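PDB 3GAA: uncharacterized protein Ta1441 from Thermoplasma acidophilum, which is of unknown function but belongs to the PAC2 family, and is probably related to the proteasome assembly chaperones. Local coordinates for residues N25-L30 / V117-I122; S45-T50 / V89-C94; M53-H58 / R80-N85; T109-I114 / N173-R178; E136-A141 / I186-V191. One frame throughout, in Å; residues are numbered along the deposited sequence.

Contact 1 (N25-L30 / V117-I122)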
# COMPACT_ATOMS: atom_id res chain seq x y z
N ASN A 25 19.38 -11.06 27.24
CA ASN A 25 19.08 -10.90 28.66
C ASN A 25 19.24 -9.47 29.03
O ASN A 25 20.20 -9.08 29.65
CB ASN A 25 19.96 -11.82 29.50
CG ASN A 25 19.84 -13.29 29.04
OD1 ASN A 25 18.76 -13.89 29.17
ND2 ASN A 25 20.92 -13.86 28.43
N ASN A 26 18.32 -8.66 28.56
CA ASN A 26 18.13 -7.30 29.08
C ASN A 26 19.27 -6.26 29.10
O ASN A 26 19.46 -5.54 30.08
CB ASN A 26 17.52 -7.39 30.44
CG ASN A 26 16.25 -6.68 30.46
OD1 ASN A 26 15.27 -7.14 29.83
ND2 ASN A 26 16.26 -5.45 31.04
N PRO A 27 19.95 -6.13 27.96
CA PRO A 27 21.31 -5.67 27.90
C PRO A 27 21.47 -4.20 28.17
O PRO A 27 20.52 -3.44 27.99
CB PRO A 27 21.70 -5.98 26.46
CG PRO A 27 20.42 -5.94 25.72
CD PRO A 27 19.41 -6.45 26.63
N VAL A 28 22.65 -3.80 28.65
CA VAL A 28 22.98 -2.38 28.74
C VAL A 28 23.76 -2.03 27.49
O VAL A 28 24.73 -2.74 27.17
CB VAL A 28 23.80 -1.97 29.99
CG1 VAL A 28 24.80 -2.95 30.32
CG2 VAL A 28 24.49 -0.69 29.70
N VAL A 29 23.35 -0.96 26.80
CA VAL A 29 23.94 -0.62 25.52
C VAL A 29 24.87 0.58 25.57
O VAL A 29 24.45 1.67 25.92
CB VAL A 29 22.89 -0.40 24.43
CG1 VAL A 29 23.58 -0.15 23.11
CG2 VAL A 29 21.99 -1.65 24.30
N LEU A 30 26.13 0.38 25.20
CA LEU A 30 27.10 1.46 25.22
C LEU A 30 27.39 1.93 23.81
O LEU A 30 27.59 1.10 22.94
CB LEU A 30 28.40 0.96 25.87
CG LEU A 30 28.26 0.24 27.22
CD1 LEU A 30 29.53 -0.60 27.52
CD2 LEU A 30 27.90 1.20 28.37
N VAL A 117 15.31 -5.22 21.09
CA VAL A 117 16.22 -6.15 21.74
C VAL A 117 16.02 -6.20 23.29
O VAL A 117 16.56 -7.10 23.98
CB VAL A 117 17.65 -5.73 21.39
CG1 VAL A 117 18.60 -5.99 22.50
CG2 VAL A 117 18.10 -6.37 20.09
N GLY A 118 15.25 -5.25 23.85
CA GLY A 118 14.91 -5.28 25.26
C GLY A 118 15.87 -4.52 26.15
O GLY A 118 15.87 -4.70 27.37
N ALA A 119 16.67 -3.63 25.56
CA ALA A 119 17.73 -2.93 26.31
C ALA A 119 17.17 -2.16 27.51
O ALA A 119 16.14 -1.54 27.40
CB ALA A 119 18.49 -2.03 25.42
N SER A 120 17.85 -2.22 28.64
CA SER A 120 17.42 -1.55 29.85
C SER A 120 17.92 -0.11 29.88
O SER A 120 17.15 0.76 30.17
CB SER A 120 17.93 -2.30 31.07
OG SER A 120 19.20 -2.89 30.79
N GLU A 121 19.19 0.14 29.55
CA GLU A 121 19.84 1.45 29.70
C GLU A 121 20.84 1.70 28.57
O GLU A 121 21.61 0.81 28.25
CB GLU A 121 20.65 1.53 31.00
CG GLU A 121 20.04 0.80 32.23
CD GLU A 121 19.76 1.73 33.42
OE1 GLU A 121 20.51 2.74 33.62
OE2 GLU A 121 18.78 1.45 34.17
N ILE A 122 20.86 2.91 28.02
CA ILE A 122 21.76 3.24 26.94
C ILE A 122 22.76 4.24 27.43
O ILE A 122 22.36 5.19 28.00
CB ILE A 122 21.00 3.86 25.78
CG1 ILE A 122 19.96 2.84 25.32
CG2 ILE A 122 21.90 4.20 24.62
CD1 ILE A 122 18.95 3.45 24.42

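Contact 2 (S45-T50 / V89-C94)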
# COMPACT_ATOMS: atom_id res chain seq x y z
N SER A 45 35.62 0.64 20.92
CA SER A 45 36.57 -0.38 20.50
C SER A 45 37.25 -1.09 21.62
O SER A 45 37.31 -2.32 21.61
CB SER A 45 37.63 0.22 19.67
OG SER A 45 36.97 0.73 18.58
N TYR A 46 37.78 -0.32 22.56
CA TYR A 46 38.39 -0.93 23.72
C TYR A 46 37.46 -1.97 24.31
O TYR A 46 37.87 -3.09 24.47
CB TYR A 46 38.71 0.08 24.78
CG TYR A 46 39.39 -0.55 25.97
CD1 TYR A 46 38.69 -0.77 27.14
CD2 TYR A 46 40.72 -0.96 25.92
CE1 TYR A 46 39.31 -1.35 28.24
CE2 TYR A 46 41.34 -1.53 27.01
CZ TYR A 46 40.61 -1.72 28.18
OH TYR A 46 41.16 -2.30 29.28
N ILE A 47 36.22 -1.61 24.63
CA ILE A 47 35.45 -2.51 25.45
C ILE A 47 35.08 -3.76 24.61
O ILE A 47 35.10 -4.87 25.10
CB ILE A 47 34.25 -1.83 26.31
CG1 ILE A 47 32.91 -2.28 25.81
CG2 ILE A 47 34.24 -0.27 26.47
CD1 ILE A 47 32.52 -3.67 26.36
N VAL A 48 34.79 -3.56 23.33
CA VAL A 48 34.53 -4.65 22.38
C VAL A 48 35.65 -5.64 22.46
O VAL A 48 35.43 -6.83 22.66
CB VAL A 48 34.52 -4.18 20.90
CG1 VAL A 48 34.74 -5.34 19.98
CG2 VAL A 48 33.18 -3.49 20.52
N GLU A 49 36.87 -5.17 22.32
CA GLU A 49 38.00 -6.06 22.46
C GLU A 49 38.09 -6.66 23.85
O GLU A 49 38.31 -7.84 23.98
CB GLU A 49 39.30 -5.37 22.14
CG GLU A 49 40.49 -6.37 22.03
CD GLU A 49 41.07 -6.80 23.40
OE1 GLU A 49 40.89 -6.03 24.39
OE2 GLU A 49 41.68 -7.92 23.49
N THR A 50 37.94 -5.86 24.90
CA THR A 50 38.26 -6.37 26.23
C THR A 50 37.14 -7.24 26.82
O THR A 50 37.41 -8.13 27.55
CB THR A 50 38.93 -5.31 27.19
OG1 THR A 50 38.26 -5.26 28.46
CG2 THR A 50 38.94 -3.93 26.60
N VAL A 89 25.45 -7.02 27.50
CA VAL A 89 26.04 -5.72 27.19
C VAL A 89 26.17 -5.66 25.68
O VAL A 89 26.75 -6.56 25.06
CB VAL A 89 27.47 -5.55 27.80
CG1 VAL A 89 28.05 -4.20 27.42
CG2 VAL A 89 27.49 -5.76 29.32
N LEU A 90 25.62 -4.62 25.09
CA LEU A 90 25.84 -4.42 23.70
C LEU A 90 26.74 -3.20 23.55
O LEU A 90 26.79 -2.31 24.42
CB LEU A 90 24.52 -4.20 22.97
CG LEU A 90 23.43 -5.28 23.06
CD1 LEU A 90 22.30 -4.87 22.18
CD2 LEU A 90 23.89 -6.63 22.63
N VAL A 91 27.46 -3.17 22.44
CA VAL A 91 28.15 -1.95 22.03
C VAL A 91 27.77 -1.58 20.60
O VAL A 91 27.75 -2.41 19.71
CB VAL A 91 29.68 -2.04 22.13
CG1 VAL A 91 30.29 -0.83 21.39
CG2 VAL A 91 30.15 -2.23 23.65
N ALA A 92 27.42 -0.32 20.41
CA ALA A 92 27.07 0.18 19.12
C ALA A 92 28.17 1.17 18.84
O ALA A 92 28.43 2.04 19.67
CB ALA A 92 25.72 0.86 19.20
N MET A 93 28.85 1.00 17.71
CA MET A 93 29.88 1.97 17.32
C MET A 93 29.84 2.30 15.89
O MET A 93 29.59 1.45 15.05
CB MET A 93 31.31 1.50 17.60
CG MET A 93 31.81 0.26 16.85
SD MET A 93 33.46 -0.04 17.56
CE MET A 93 34.00 -1.69 17.14
N CYS A 94 30.16 3.56 15.63
CA CYS A 94 30.30 4.04 14.29
C CYS A 94 31.60 4.80 14.08
O CYS A 94 31.85 5.80 14.72
CB CYS A 94 29.11 4.90 13.96
SG CYS A 94 29.08 5.22 12.16

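Contact 3 (M53-H58 / R80-N85)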
# COMPACT_ATOMS: atom_id res chain seq x y z
N MET A 53 33.73 -9.32 22.83
CA MET A 53 32.39 -9.33 22.36
C MET A 53 32.50 -9.81 20.91
O MET A 53 33.59 -9.83 20.34
CB MET A 53 31.82 -7.92 22.41
CG MET A 53 31.74 -7.31 23.78
SD MET A 53 31.12 -5.64 23.75
CE MET A 53 29.42 -5.95 24.11
N HIS A 54 31.35 -10.14 20.33
CA HIS A 54 31.23 -10.73 19.02
C HIS A 54 30.25 -9.89 18.21
O HIS A 54 29.36 -9.22 18.75
CB HIS A 54 30.77 -12.22 19.15
CG HIS A 54 29.37 -12.40 19.68
ND1 HIS A 54 29.10 -12.72 21.00
CD2 HIS A 54 28.15 -12.29 19.07
CE1 HIS A 54 27.79 -12.80 21.19
NE2 HIS A 54 27.19 -12.56 20.03
N GLN A 55 30.42 -9.91 16.89
CA GLN A 55 29.56 -9.08 16.05
C GLN A 55 28.13 -9.65 15.96
O GLN A 55 27.95 -10.82 15.90
CB GLN A 55 30.17 -8.88 14.67
CG GLN A 55 29.80 -7.50 14.16
CD GLN A 55 30.07 -7.27 12.70
OE1 GLN A 55 31.09 -7.70 12.16
NE2 GLN A 55 29.17 -6.54 12.07
N VAL A 56 27.13 -8.80 15.94
CA VAL A 56 25.78 -9.21 16.07
C VAL A 56 24.84 -8.52 15.07
O VAL A 56 23.78 -9.01 14.75
CB VAL A 56 25.38 -8.85 17.50
CG1 VAL A 56 24.17 -7.94 17.56
CG2 VAL A 56 25.23 -10.07 18.31
N ALA A 57 25.21 -7.36 14.56
CA ALA A 57 24.33 -6.57 13.70
C ALA A 57 25.13 -5.48 12.98
O ALA A 57 26.19 -5.07 13.43
CB ALA A 57 23.21 -5.96 14.53
N HIS A 58 24.64 -5.06 11.83
CA HIS A 58 25.15 -3.83 11.17
C HIS A 58 23.96 -2.91 11.08
O HIS A 58 22.85 -3.39 11.00
CB HIS A 58 25.61 -4.08 9.75
CG HIS A 58 26.81 -4.95 9.62
ND1 HIS A 58 28.09 -4.44 9.53
CD2 HIS A 58 26.93 -6.29 9.52
CE1 HIS A 58 28.95 -5.43 9.41
NE2 HIS A 58 28.28 -6.56 9.40
N ARG A 80 28.75 -0.92 13.36
CA ARG A 80 28.69 -2.30 13.85
C ARG A 80 28.14 -2.35 15.26
O ARG A 80 28.37 -1.45 16.01
CB ARG A 80 30.08 -2.91 13.84
CG ARG A 80 30.53 -3.23 12.45
CD ARG A 80 32.01 -3.69 12.29
NE ARG A 80 32.84 -2.49 12.31
CZ ARG A 80 33.47 -2.05 13.39
NH1 ARG A 80 33.40 -2.73 14.52
NH2 ARG A 80 34.16 -0.92 13.33
N ILE A 81 27.42 -3.42 15.59
CA ILE A 81 26.87 -3.61 16.90
C ILE A 81 27.33 -4.94 17.42
O ILE A 81 27.22 -5.93 16.74
CB ILE A 81 25.34 -3.53 16.89
CG1 ILE A 81 24.92 -2.21 16.22
CG2 ILE A 81 24.79 -3.72 18.31
CD1 ILE A 81 23.48 -2.01 16.19
N TYR A 82 27.84 -4.95 18.65
CA TYR A 82 28.37 -6.15 19.24
C TYR A 82 27.64 -6.51 20.50
O TYR A 82 27.07 -5.64 21.14
CB TYR A 82 29.81 -5.93 19.64
CG TYR A 82 30.73 -5.67 18.50
CD1 TYR A 82 31.53 -6.71 17.98
CD2 TYR A 82 30.87 -4.38 17.97
CE1 TYR A 82 32.43 -6.49 16.93
CE2 TYR A 82 31.78 -4.15 16.91
CZ TYR A 82 32.55 -5.22 16.42
OH TYR A 82 33.42 -5.04 15.40
N ALA A 83 27.73 -7.78 20.84
CA ALA A 83 27.18 -8.37 22.04
C ALA A 83 28.29 -9.09 22.76
O ALA A 83 29.17 -9.68 22.15
CB ALA A 83 26.15 -9.36 21.68
N ASN A 84 28.23 -9.07 24.07
CA ASN A 84 29.01 -10.00 24.87
C ASN A 84 28.32 -11.37 24.91
O ASN A 84 27.31 -11.64 24.25
CB ASN A 84 29.25 -9.43 26.28
CG ASN A 84 28.04 -9.48 27.16
OD1 ASN A 84 28.15 -9.58 28.37
ND2 ASN A 84 26.88 -9.40 26.57
N ASN A 85 28.90 -12.26 25.68
CA ASN A 85 28.53 -13.64 25.56
C ASN A 85 27.17 -13.97 26.16
O ASN A 85 26.44 -14.77 25.64
CB ASN A 85 29.60 -14.49 26.20
CG ASN A 85 29.82 -15.75 25.44
OD1 ASN A 85 30.88 -15.91 24.84
ND2 ASN A 85 28.81 -16.62 25.39

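Contact 4 (T109-I114 / N173-R178)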
# COMPACT_ATOMS: atom_id res chain seq x y z
N THR A 109 16.62 4.71 13.79
CA THR A 109 16.82 3.35 13.39
C THR A 109 17.47 2.57 14.54
O THR A 109 16.98 1.52 14.98
CB THR A 109 17.74 3.33 12.16
OG1 THR A 109 17.06 3.95 11.05
CG2 THR A 109 18.17 1.92 11.79
N LEU A 110 18.59 3.08 15.02
CA LEU A 110 19.27 2.47 16.16
C LEU A 110 18.34 2.25 17.34
O LEU A 110 18.33 1.15 17.91
CB LEU A 110 20.45 3.33 16.62
CG LEU A 110 21.40 2.64 17.59
CD1 LEU A 110 22.04 1.38 16.96
CD2 LEU A 110 22.41 3.64 17.96
N MET A 111 17.58 3.27 17.71
CA MET A 111 16.74 3.12 18.88
C MET A 111 15.57 2.19 18.68
O MET A 111 15.09 1.66 19.67
CB MET A 111 16.34 4.46 19.47
CG MET A 111 17.53 5.12 20.23
SD MET A 111 18.14 4.05 21.57
CE MET A 111 16.55 3.86 22.50
N ASN A 112 15.14 1.96 17.44
CA ASN A 112 14.14 0.92 17.16
C ASN A 112 14.68 -0.47 17.42
O ASN A 112 14.03 -1.30 18.01
CB ASN A 112 13.63 0.98 15.71
CG ASN A 112 12.51 1.99 15.51
OD1 ASN A 112 12.51 2.76 14.54
ND2 ASN A 112 11.54 2.00 16.42
N TRP A 113 15.89 -0.73 16.98
CA TRP A 113 16.44 -2.06 17.17
C TRP A 113 16.74 -2.29 18.64
O TRP A 113 16.52 -3.36 19.14
CB TRP A 113 17.73 -2.15 16.36
CG TRP A 113 18.38 -3.45 16.37
CD1 TRP A 113 18.24 -4.38 15.46
CD2 TRP A 113 19.36 -3.92 17.31
NE1 TRP A 113 19.05 -5.46 15.76
CE2 TRP A 113 19.73 -5.21 16.91
CE3 TRP A 113 19.95 -3.38 18.47
CZ2 TRP A 113 20.66 -5.98 17.60
CZ3 TRP A 113 20.89 -4.17 19.16
CH2 TRP A 113 21.22 -5.46 18.71
N ILE A 114 17.27 -1.27 19.30
CA ILE A 114 17.65 -1.38 20.67
C ILE A 114 16.42 -1.52 21.52
O ILE A 114 16.42 -2.27 22.44
CB ILE A 114 18.50 -0.18 21.11
CG1 ILE A 114 19.89 -0.31 20.52
CG2 ILE A 114 18.71 -0.15 22.58
CD1 ILE A 114 20.73 0.90 20.78
N ASN A 173 16.90 11.80 23.10
CA ASN A 173 15.50 12.18 22.88
C ASN A 173 14.70 10.93 22.66
O ASN A 173 13.67 10.72 23.30
CB ASN A 173 15.33 13.16 21.72
CG ASN A 173 15.54 14.60 22.16
OD1 ASN A 173 15.57 14.91 23.35
ND2 ASN A 173 15.71 15.46 21.20
N GLU A 174 15.21 10.05 21.82
CA GLU A 174 14.56 8.81 21.64
C GLU A 174 14.33 8.09 22.95
O GLU A 174 13.29 7.52 23.16
CB GLU A 174 15.39 7.96 20.75
CG GLU A 174 15.33 8.38 19.33
CD GLU A 174 14.03 8.02 18.59
OE1 GLU A 174 13.14 7.22 19.05
OE2 GLU A 174 13.95 8.55 17.45
N CYS A 175 15.31 8.10 23.83
CA CYS A 175 15.17 7.40 25.08
C CYS A 175 14.08 8.03 25.89
O CYS A 175 13.22 7.33 26.39
CB CYS A 175 16.47 7.44 25.88
SG CYS A 175 17.66 6.25 25.30
N LEU A 176 14.13 9.35 26.02
CA LEU A 176 13.18 10.05 26.86
C LEU A 176 11.77 9.74 26.38
O LEU A 176 10.89 9.50 27.16
CB LEU A 176 13.39 11.56 26.86
CG LEU A 176 14.35 12.31 27.81
CD1 LEU A 176 14.78 11.48 28.99
CD2 LEU A 176 15.56 12.98 27.07
N VAL A 177 11.54 9.70 25.09
CA VAL A 177 10.22 9.38 24.62
C VAL A 177 9.82 7.90 24.81
O VAL A 177 8.69 7.55 25.20
CB VAL A 177 10.06 9.75 23.17
CG1 VAL A 177 8.76 9.25 22.76
CG2 VAL A 177 10.20 11.33 23.01
N ARG A 178 10.77 7.02 24.56
CA ARG A 178 10.50 5.61 24.70
C ARG A 178 10.43 5.13 26.13
O ARG A 178 10.11 3.99 26.35
CB ARG A 178 11.59 4.84 23.97
CG ARG A 178 11.50 5.01 22.48
CD ARG A 178 12.73 4.48 21.84
NE ARG A 178 12.82 4.78 20.41
CZ ARG A 178 12.27 4.02 19.48
NH1 ARG A 178 11.60 2.94 19.83
NH2 ARG A 178 12.41 4.31 18.20

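Contact 5 (E136-A141 / I186-V191)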
# COMPACT_ATOMS: atom_id res chain seq x y z
N GLU A 136 44.27 15.56 37.42
CA GLU A 136 42.90 15.55 37.96
C GLU A 136 41.93 15.71 36.78
O GLU A 136 41.65 16.85 36.37
CB GLU A 136 42.71 16.69 39.01
CG GLU A 136 43.70 16.71 40.26
CD GLU A 136 44.57 15.42 40.44
OE1 GLU A 136 45.73 15.54 40.96
OE2 GLU A 136 44.13 14.29 40.06
N ARG A 137 41.46 14.59 36.21
CA ARG A 137 40.53 14.66 35.10
C ARG A 137 39.15 14.19 35.54
O ARG A 137 38.98 13.04 35.91
CB ARG A 137 41.01 13.83 33.93
CG ARG A 137 39.87 13.39 33.00
CD ARG A 137 40.31 13.16 31.60
NE ARG A 137 41.67 12.64 31.53
CZ ARG A 137 42.39 12.58 30.41
NH1 ARG A 137 41.87 13.01 29.25
NH2 ARG A 137 43.61 12.08 30.44
N PRO A 138 38.15 15.08 35.45
CA PRO A 138 36.78 14.78 35.85
C PRO A 138 35.90 14.02 34.81
O PRO A 138 36.15 14.05 33.59
CB PRO A 138 36.21 16.17 36.10
CG PRO A 138 36.92 17.04 35.09
CD PRO A 138 38.27 16.46 34.92
N VAL A 139 34.88 13.34 35.28
CA VAL A 139 33.86 12.84 34.38
C VAL A 139 32.57 13.61 34.58
O VAL A 139 32.17 13.86 35.69
CB VAL A 139 33.62 11.31 34.49
CG1 VAL A 139 32.54 10.87 33.51
CG2 VAL A 139 34.85 10.58 34.15
N PHE A 140 31.91 13.96 33.49
CA PHE A 140 30.60 14.55 33.58
C PHE A 140 29.60 13.61 33.06
O PHE A 140 29.95 12.66 32.36
CB PHE A 140 30.51 15.86 32.84
CG PHE A 140 31.52 16.81 33.28
CD1 PHE A 140 31.31 17.57 34.43
CD2 PHE A 140 32.73 16.87 32.65
CE1 PHE A 140 32.32 18.46 34.91
CE2 PHE A 140 33.73 17.76 33.09
CZ PHE A 140 33.53 18.56 34.22
N ALA A 141 28.37 13.89 33.44
CA ALA A 141 27.20 13.13 33.05
C ALA A 141 26.05 14.02 32.60
O ALA A 141 25.74 15.06 33.24
CB ALA A 141 26.74 12.31 34.21
N ILE A 186 30.73 12.29 29.64
CA ILE A 186 31.67 13.09 28.88
C ILE A 186 32.94 13.35 29.69
O ILE A 186 32.94 13.59 30.92
CB ILE A 186 31.09 14.43 28.43
CG1 ILE A 186 29.72 14.25 27.76
CG2 ILE A 186 32.03 15.05 27.44
CD1 ILE A 186 28.51 14.38 28.72
N THR A 187 34.07 13.29 29.00
CA THR A 187 35.33 13.48 29.67
C THR A 187 36.20 14.44 28.85
O THR A 187 36.21 14.35 27.68
CB THR A 187 35.99 12.12 29.93
OG1 THR A 187 36.91 12.27 31.01
CG2 THR A 187 36.72 11.60 28.70
N PRO A 188 36.89 15.38 29.49
CA PRO A 188 37.75 16.24 28.70
C PRO A 188 38.85 15.44 28.04
O PRO A 188 39.44 14.57 28.67
CB PRO A 188 38.35 17.20 29.72
CG PRO A 188 37.72 16.91 31.03
CD PRO A 188 37.09 15.58 30.94
N THR A 189 39.15 15.73 26.79
CA THR A 189 40.18 15.00 26.10
C THR A 189 41.05 15.92 25.20
O THR A 189 40.54 16.83 24.54
CB THR A 189 39.57 13.70 25.39
OG1 THR A 189 40.25 13.39 24.17
CG2 THR A 189 38.10 13.82 25.15
N SER A 190 42.36 15.71 25.21
CA SER A 190 43.30 16.56 24.49
C SER A 190 43.15 16.52 22.97
O SER A 190 43.16 15.45 22.36
CB SER A 190 44.73 16.10 24.83
OG SER A 190 45.69 16.74 24.00
N VAL A 191 43.06 17.66 22.32
CA VAL A 191 42.91 17.62 20.86
C VAL A 191 44.21 17.29 20.10
O VAL A 191 44.20 16.48 19.20
CB VAL A 191 42.24 18.91 20.28
CG1 VAL A 191 40.74 18.79 20.38
CG2 VAL A 191 42.73 20.16 21.00

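Contact 1 (N25-L30 / V117-I122)
Pro27, Val28 and Val29 run beside Ala119 to Ile122 where strands 28-32 and 121-130 become parallel neighbours in the central sheet. Strand 121-130 follows helix 103-117, which completes a beta-alpha-beta crossover from strand 89-94, with 28-32 lying between the two strands.

Backbone hydrogen bonds set the register. Ser120 N gives a bond of 3.0 Å to Pro27 O, and Val29 N one of 2.9 Å to Glu121 O, the latter nearly straight at 164°. The same Pro27 O also receives a CA-H...O contact from Ala119 CA. Ser120 OG lies 2.8 Å from Asn26 O and 3.1 Å from Pro27 O, so a small polar residue suits this point where the strand begins. Glu121 directs its carboxylate away from strand 28-32, to Lys147 and Tyr210.

After helix 103-117, Gly118 has a positive phi of 91° in a Schellman motif; a side chain there would press on the carbonyl oxygen of the residue before.

Apolar contacts add to these. Pro27 CG meets Val117 CG1 at 3.7 Å, the two side chains crossing obliquely, and the proline ring also touches Leu90. An alanine in place of Pro27 would lose the ring atoms CG and CD, and would probably leave a gap beside Val117 and a main chain freer to turn. Val29 CG2, anti to the carbonyl carbon, packs against Ala119 CB at 3.7 Å.

Contact 2 (S45-T50 / V89-C94)
Ile47 and Val48 of helix 39-51 press on Val91 and Met93 of strand 89-94, a helix-on-sheet packing of the alpha/beta kind, purely apolar at its core. Val91 sits at the middle and splits its two methyls between two partners: CG2 meets Ile47 CG1 at 3.5 Å, while CG1 meets Val48 CG2 at 4.0 Å. Branched residues suit both sides, since each offers two short arms that can engage different neighbours. The terminal methyl of Met93, CE, reaches Val48 CG2 at 3.9 Å, the two side chains crossing at about a right angle.

Next come the groups that place these side chains. The CG of Met93 lies between the backbone N and the carbonyl carbon (chi1 63°), and the chain then runs extended toward the helix. Met53 touches both Ile47 and Val91, and Tyr82 touches both Val48 and Met93. The strand itself is held on its two edges, Val91 bonding to Tyr82 and Ala92 to Leu30. The axes of segments 45-50 and 89-94 come within 9.1 Å, their directions 139° apart.

At the far end of the contact Ser45, whose hydroxyl is bonded to Val41 O one turn back in the helix, brings OG to 3.7 Å from Met93 SD.

Contact 3 (M53-H58 / R80-N85)
Gln55 sets CG over one face of the Tyr82 ring, 3.9 Å above the plane and offset toward the rim, with amide and ring planes turned 47° apart. Beyond it the amide meets the aliphatic part of Arg80, NE2 lying 3.6 Å from Arg80 CG, and the two side chains cross at about a right angle. Long side chains suit this face, since they can touch there while the Arg80 guanidinium goes on to Glu95.

On His54, CG lies between the backbone N and the carbonyl carbon (chi1 67°). The imidazole ring has Ala83 O over one face, 3.2 Å above its plane and offset toward the rim. Small Ala83 also accommodates Val56, whose CG2 touches its CB at 3.6 Å.

The strands are antiparallel, with a classic beta bulge midway. Ile81 O accepts from both Val56 N, at 3.0 Å, and Ala57 N, at 3.3 Å. Val56 and Ala57 both lie opposite Ile81, and all three touch Trp113 of helix 103-117.

Strand 79-83 is flanked on its other edge by 89-94, and Met53 and Tyr82 lean on helix 39-51. Strand 54-60 is outermost within the chain, but Ala57 and His58 pair antiparallel with a strand of a neighbouring subunit, continuing the sheet.

Contact 4 (T109-I114 / N173-R178)
Met111 and Arg178 reach for each other with the same first torsion: in each, CG is anti to the carbonyl carbon (chi1 -75° in Met111). Met111 then folds at chi2 and chi3, curling CE round to Cys175 SG at 3.8 Å. Arg178 does the reverse and runs extended from CG to NE. The two chains slide past each other in opposite directions, and the Met111 CE to Arg178 CD distance is 3.9 Å. An unbranched, pliable methionine suits this place, because it can also lay CG against Glu174 CB at 3.6 Å.

Helices 103-117 and 166-178 lie side by side here on one face of the sheet of this alpha/beta fold. The segments' axes are 10.4 Å apart at closest and cross at -42°. Beneath the helices Ile122 of strand 121-130 touches both Met111 and Cys175.

The Arg178 guanidinium is placed with Met111 O 3.6 Å above its plane, over the centre. The Asn112 amide stands at its edge, its plane 88° from that of the guanidinium. Arg178 NE forms a salt bridge of 2.8 Å with Glu174 OE1, one turn back in its own helix. Arg178 NH1 makes a second salt bridge, to Asp115 of the other helix. Between two carboxylates in a buried place, the arginine is likely to stay charged. A leucine in its place would lack the guanidinium and would probably leave the charges of Glu174 and Asp115 without their mate.

Met17 of a neighbouring subunit packs on Arg178, and His77 of a different subunit packs on Leu176 and Val177.

Contact 5 (E136-A141 / I186-V191)
Phe140 and Ile186 form the hydrogen-bonded pair that joins strands 140-142 and 181-190 as antiparallel neighbours in the sheet. Phe140 N donates to Ile186 O at 2.8 Å, and the return bond, from Ile186 N to Phe140 O, is 2.9 Å long.

Further along, two prolines change the pattern: neither Pro138 nor Pro188 can donate a backbone N-H here, and their carbonyls are met by side chains. Thr187 turns OG1 anti to its backbone N and donates it to Pro138 O at 3.2 Å; a hydroxyl near the backbone is well suited to that. The backbone of Thr187 is engaged on the other edge, with Glu126 and Ser128 of strand 121-130.

Pro188 O takes its bond from Arg137 NH1, at 2.9 Å, lying in the guanidinium plane. The length of arginine lets it bridge from the loop, where the two segments have moved apart. Arg137 NH1 also makes a salt bridge to Asp195, whose carboxylate accepts from Ser190 N as well, so one carboxylate meets both the arginine and the backbone at the strand end.

Between the two proline rings, Pro138 CD lies 4.0 Å from Pro188 CG.

From the N terminus, 25-30 opens contact 1, the widest of the first three loops. Inside it 45-50 opens contact 2 and 53-58 opens contact 3. They close in reverse order, at 80-85, then 89-94, then 117-122, so contact 3 nests in contact 2 and contact 2 in contact 1. Before contact 1 closes, 109-114 has opened contact 4, which crosses it and closes at 173-178. Contact 5 opens at 136-141 and closes at 186-191, crossing contact 4. Contacts 1, 3 and 5 join neighbouring strands of one sheet; contact 2 lays helix 39-51 on it, and contact 4 ties two helices over strand 121-130.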